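Hypothetical protein (Bacteroides uniformis ATCC 8492, PDB 4QRL) is of unknown function but adopts a lipocalin-like beta-barrel fold, which in related proteins often encloses a small hydrophobic ligand. Local coordinates at residues F40-L46 with T81-W85. Residue numbers count along the deposited sequence, not the author numbering.
Sequences FSAICLL and TYFGW
Strand 39-45, extended throughout residues 40-45, alternates its side chains: the CA-to-CB bonds of Phe40, Ala42 and Cys44 point toward residues 81-85, those of Ser41, Ile43 and Leu45 away. Facing it, Thr81 and Tyr82 end helix 79-82, and Phe83 (phi/psi -133/-80) is the first residue to leave helical geometry. By CA position the segments come closest at Cys44 and Tyr82, whose CA atoms stand 7.7 Å apart, a gap filled by side chains.

Tyr82, in the m rotamer, lays one ring face against Cys44, also m: Cys44 CB sits 3.6 Å from the centroid of the Tyr82 ring and 8° off its normal, a CH-pi contact, while Cys44 SG lies 3.8 Å from that centroid at 21°, a sulfur-aromatic contact. At the ring edge, Leu46 CD2 approaches Tyr82 OH to 3.5 Å. Phe83, m as well, directs its CZ to 3.4 Å from Ala42 CB, and its CE1 lies 4.4 Å from CE2 of Phe40, which is t at chi1. Phe54 of strand 51-61 meets the Phe83 ring edge-to-face and also touches Cys44 and Tyr82.

Helix 79-82 and the turn after it, part of the connection between strands 64-69 and 89-97, thus pack over the inward-facing row of strand 39-45 in the calycin-type barrel. The segments bury 272 Å² between them; with no hydrogen bonds linking the two, the contacts that hold them are apolar, CH-pi and sulfur-aromatic.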
ATOM      1  N   PHE A  40      -3.788   6.988  -6.558  1.00 22.64           N
ATOM      2  CA  PHE A  40      -3.377   5.752  -5.938  1.00 22.54           C
ATOM      3  C   PHE A  40      -4.300   4.640  -6.369  1.00 26.29           C
ATOM      4  O   PHE A  40      -5.523   4.823  -6.460  1.00 25.56           O
ATOM      5  CB  PHE A  40      -3.416   5.865  -4.390  1.00 23.19           C
ATOM      6  CG  PHE A  40      -3.080   4.563  -3.703  1.00 22.41           C
ATOM      7  CD1 PHE A  40      -1.751   4.166  -3.531  1.00 22.84           C
ATOM      8  CD2 PHE A  40      -4.091   3.734  -3.206  1.00 22.90           C
ATOM      9  CE1 PHE A  40      -1.442   2.983  -2.848  1.00 23.68           C
ATOM     10  CE2 PHE A  40      -3.780   2.534  -2.563  1.00 23.78           C
ATOM     11  CZ  PHE A  40      -2.458   2.170  -2.372  1.00 21.98           C
ATOM     12  N   SER A  41      -3.725   3.473  -6.576  1.00 24.46           N
ATOM     13  CA  SER A  41      -4.497   2.292  -6.841  1.00 24.55           C
ATOM     14  C   SER A  41      -3.719   1.095  -6.317  1.00 26.51           C
ATOM     15  O   SER A  41      -2.493   1.140  -6.225  1.00 25.55           O
ATOM     16  CB  SER A  41      -4.867   2.164  -8.320  1.00 28.51           C
ATOM     17  OG  SER A  41      -3.762   2.099  -9.201  1.00 29.13           O
ATOM     18  N   ALA A  42      -4.448   0.074  -5.873  1.00 22.89           N
ATOM     19  CA  ALA A  42      -3.846  -1.181  -5.386  1.00 21.36           C
ATOM     20  C   ALA A  42      -4.541  -2.346  -6.046  1.00 26.22           C
ATOM     21  O   ALA A  42      -5.770  -2.432  -6.020  1.00 26.82           O
ATOM     22  CB  ALA A  42      -3.931  -1.291  -3.873  1.00 21.57           C
ATOM     23  N   ILE A  43      -3.763  -3.193  -6.710  1.00 23.12           N
ATOM     24  CA  ILE A  43      -4.269  -4.395  -7.349  1.00 23.60           C
ATOM     25  C   ILE A  43      -3.997  -5.528  -6.383  1.00 26.42           C
ATOM     26  O   ILE A  43      -2.862  -5.711  -5.951  1.00 24.08           O
ATOM     27  CB  ILE A  43      -3.617  -4.648  -8.739  1.00 27.08           C
ATOM     28  CG1 ILE A  43      -4.005  -3.583  -9.781  1.00 28.47           C
ATOM     29  CG2 ILE A  43      -3.919  -6.065  -9.239  1.00 27.65           C
ATOM     30  CD1 ILE A  43      -3.086  -3.561 -11.058  1.00 30.73           C
ATOM     31  N   CYS A  44      -5.040  -6.279  -6.057  1.00 25.04           N
ATOM     32  CA  CYS A  44      -4.946  -7.424  -5.180  1.00 25.96           C
ATOM     33  C   CYS A  44      -5.408  -8.670  -5.922  1.00 28.92           C
ATOM     34  O   CYS A  44      -6.528  -8.710  -6.436  1.00 28.30           O
ATOM     35  CB  CYS A  44      -5.755  -7.180  -3.919  1.00 27.18           C
ATOM     36  SG  CYS A  44      -5.240  -5.703  -3.022  1.00 30.35           S
ATOM     37  N   LEU A  45      -4.526  -9.672  -5.985  1.00 27.19           N
ATOM     38  CA  LEU A  45      -4.761 -10.935  -6.675  1.00 28.93           C
ATOM     39  C   LEU A  45      -5.396 -11.921  -5.719  1.00 37.40           C
ATOM     40  O   LEU A  45      -4.787 -12.319  -4.723  1.00 35.77           O
ATOM     41  CB  LEU A  45      -3.456 -11.494  -7.281  1.00 29.22           C
ATOM     42  CG  LEU A  45      -2.695 -10.555  -8.230  1.00 35.03           C
ATOM     43  CD1 LEU A  45      -1.356 -11.164  -8.616  1.00 36.20           C
ATOM     44  CD2 LEU A  45      -3.510 -10.243  -9.488  1.00 38.81           C
ATOM     45  N   LEU A  46      -6.651 -12.281  -6.004  1.00 35.99           N
ATOM     46  CA  LEU A  46      -7.398 -13.192  -5.153  1.00 37.15           C
ATOM     47  C   LEU A  46      -6.980 -14.644  -5.412  1.00 40.57           C
ATOM     48  O   LEU A  46      -6.558 -15.006  -6.520  1.00 36.60           O
ATOM     49  CB  LEU A  46      -8.915 -13.002  -5.384  1.00 38.32           C
ATOM     50  CG  LEU A  46      -9.493 -11.584  -5.206  1.00 43.33           C
ATOM     51  CD1 LEU A  46     -10.917 -11.491  -5.741  1.00 44.35           C
ATOM     52  CD2 LEU A  46      -9.461 -11.135  -3.760  1.00 46.19           C
ATOM     53  N   THR A  81      -9.503  -7.343   4.129  1.00 29.62           N
ATOM     54  CA  THR A  81      -8.500  -8.338   3.807  1.00 29.76           C
ATOM     55  C   THR A  81      -7.186  -7.641   3.479  1.00 33.99           C
ATOM     56  O   THR A  81      -6.108  -8.126   3.846  1.00 34.24           O
ATOM     57  CB  THR A  81      -8.985  -9.203   2.624  1.00 36.07           C
ATOM     58  OG1 THR A  81     -10.242  -9.763   2.964  1.00 39.55           O
ATOM     59  CG2 THR A  81      -8.021 -10.307   2.253  1.00 31.65           C
ATOM     60  N   TYR A  82      -7.277  -6.504   2.776  1.00 30.09           N
ATOM     61  CA  TYR A  82      -6.075  -5.855   2.260  1.00 28.81           C
ATOM     62  C   TYR A  82      -5.762  -4.513   2.866  1.00 34.50           C
ATOM     63  O   TYR A  82      -4.606  -4.088   2.781  1.00 34.57           O
ATOM     64  CB  TYR A  82      -6.193  -5.725   0.745  1.00 29.00           C
ATOM     65  CG  TYR A  82      -6.287  -7.070   0.052  1.00 29.27           C
ATOM     66  CD1 TYR A  82      -5.177  -7.908  -0.041  1.00 30.97           C
ATOM     67  CD2 TYR A  82      -7.487  -7.514  -0.489  1.00 30.47           C
ATOM     68  CE1 TYR A  82      -5.258  -9.147  -0.669  1.00 30.86           C
ATOM     69  CE2 TYR A  82      -7.585  -8.757  -1.109  1.00 31.50           C
ATOM     70  CZ  TYR A  82      -6.462  -9.563  -1.207  1.00 34.94           C
ATOM     71  OH  TYR A  82      -6.547 -10.779  -1.811  1.00 32.37           O
ATOM     72  N   PHE A  83      -6.762  -3.832   3.448  1.00 30.62           N
ATOM     73  CA  PHE A  83      -6.574  -2.510   4.023  1.00 30.09           C
ATOM     74  C   PHE A  83      -7.196  -2.436   5.410  1.00 35.79           C
ATOM     75  O   PHE A  83      -6.463  -2.569   6.402  1.00 35.32           O
ATOM     76  CB  PHE A  83      -7.121  -1.430   3.059  1.00 30.07           C
ATOM     77  CG  PHE A  83      -6.321  -1.359   1.776  1.00 30.17           C
ATOM     78  CD1 PHE A  83      -5.142  -0.618   1.713  1.00 32.76           C
ATOM     79  CD2 PHE A  83      -6.716  -2.073   0.645  1.00 30.31           C
ATOM     80  CE1 PHE A  83      -4.382  -0.575   0.537  1.00 32.64           C
ATOM     81  CE2 PHE A  83      -5.938  -2.063  -0.510  1.00 32.91           C
ATOM     82  CZ  PHE A  83      -4.775  -1.318  -0.556  1.00 30.97           C
ATOM     83  N   GLY A  84      -8.517  -2.244   5.488  1.00 32.26           N
ATOM     84  CA  GLY A  84      -9.195  -2.157   6.780  1.00 33.95           C
ATOM     85  C   GLY A  84      -8.903  -0.865   7.521  1.00 37.36           C
ATOM     86  O   GLY A  84      -9.115  -0.783   8.727  1.00 37.24           O
ATOM     87  N   TRP A  85      -8.409   0.169   6.800  1.00 33.65           N
ATOM     88  CA  TRP A  85      -8.069   1.450   7.420  1.00 32.72           C
ATOM     89  C   TRP A  85      -9.297   2.190   7.879  1.00 37.40           C
ATOM     90  O   TRP A  85     -10.278   2.238   7.129  1.00 37.34           O
ATOM     91  CB  TRP A  85      -7.285   2.353   6.454  1.00 29.57           C
ATOM     92  CG  TRP A  85      -6.016   1.784   5.900  1.00 29.13           C
ATOM     93  CD1 TRP A  85      -5.224   0.819   6.451  1.00 31.46           C
ATOM     94  CD2 TRP A  85      -5.350   2.219   4.709  1.00 28.06           C
ATOM     95  NE1 TRP A  85      -4.142   0.578   5.639  1.00 30.06           N
ATOM     96  CE2 TRP A  85      -4.175   1.445   4.578  1.00 30.41           C
ATOM     97  CE3 TRP A  85      -5.642   3.185   3.725  1.00 29.00           C
ATOM     98  CZ2 TRP A  85      -3.272   1.630   3.537  1.00 28.67           C
ATOM     99  CZ3 TRP A  85      -4.738   3.369   2.691  1.00 28.78           C
ATOM    100  CH2 TRP A  85      -3.581   2.584   2.592  1.00 28.89           C
TER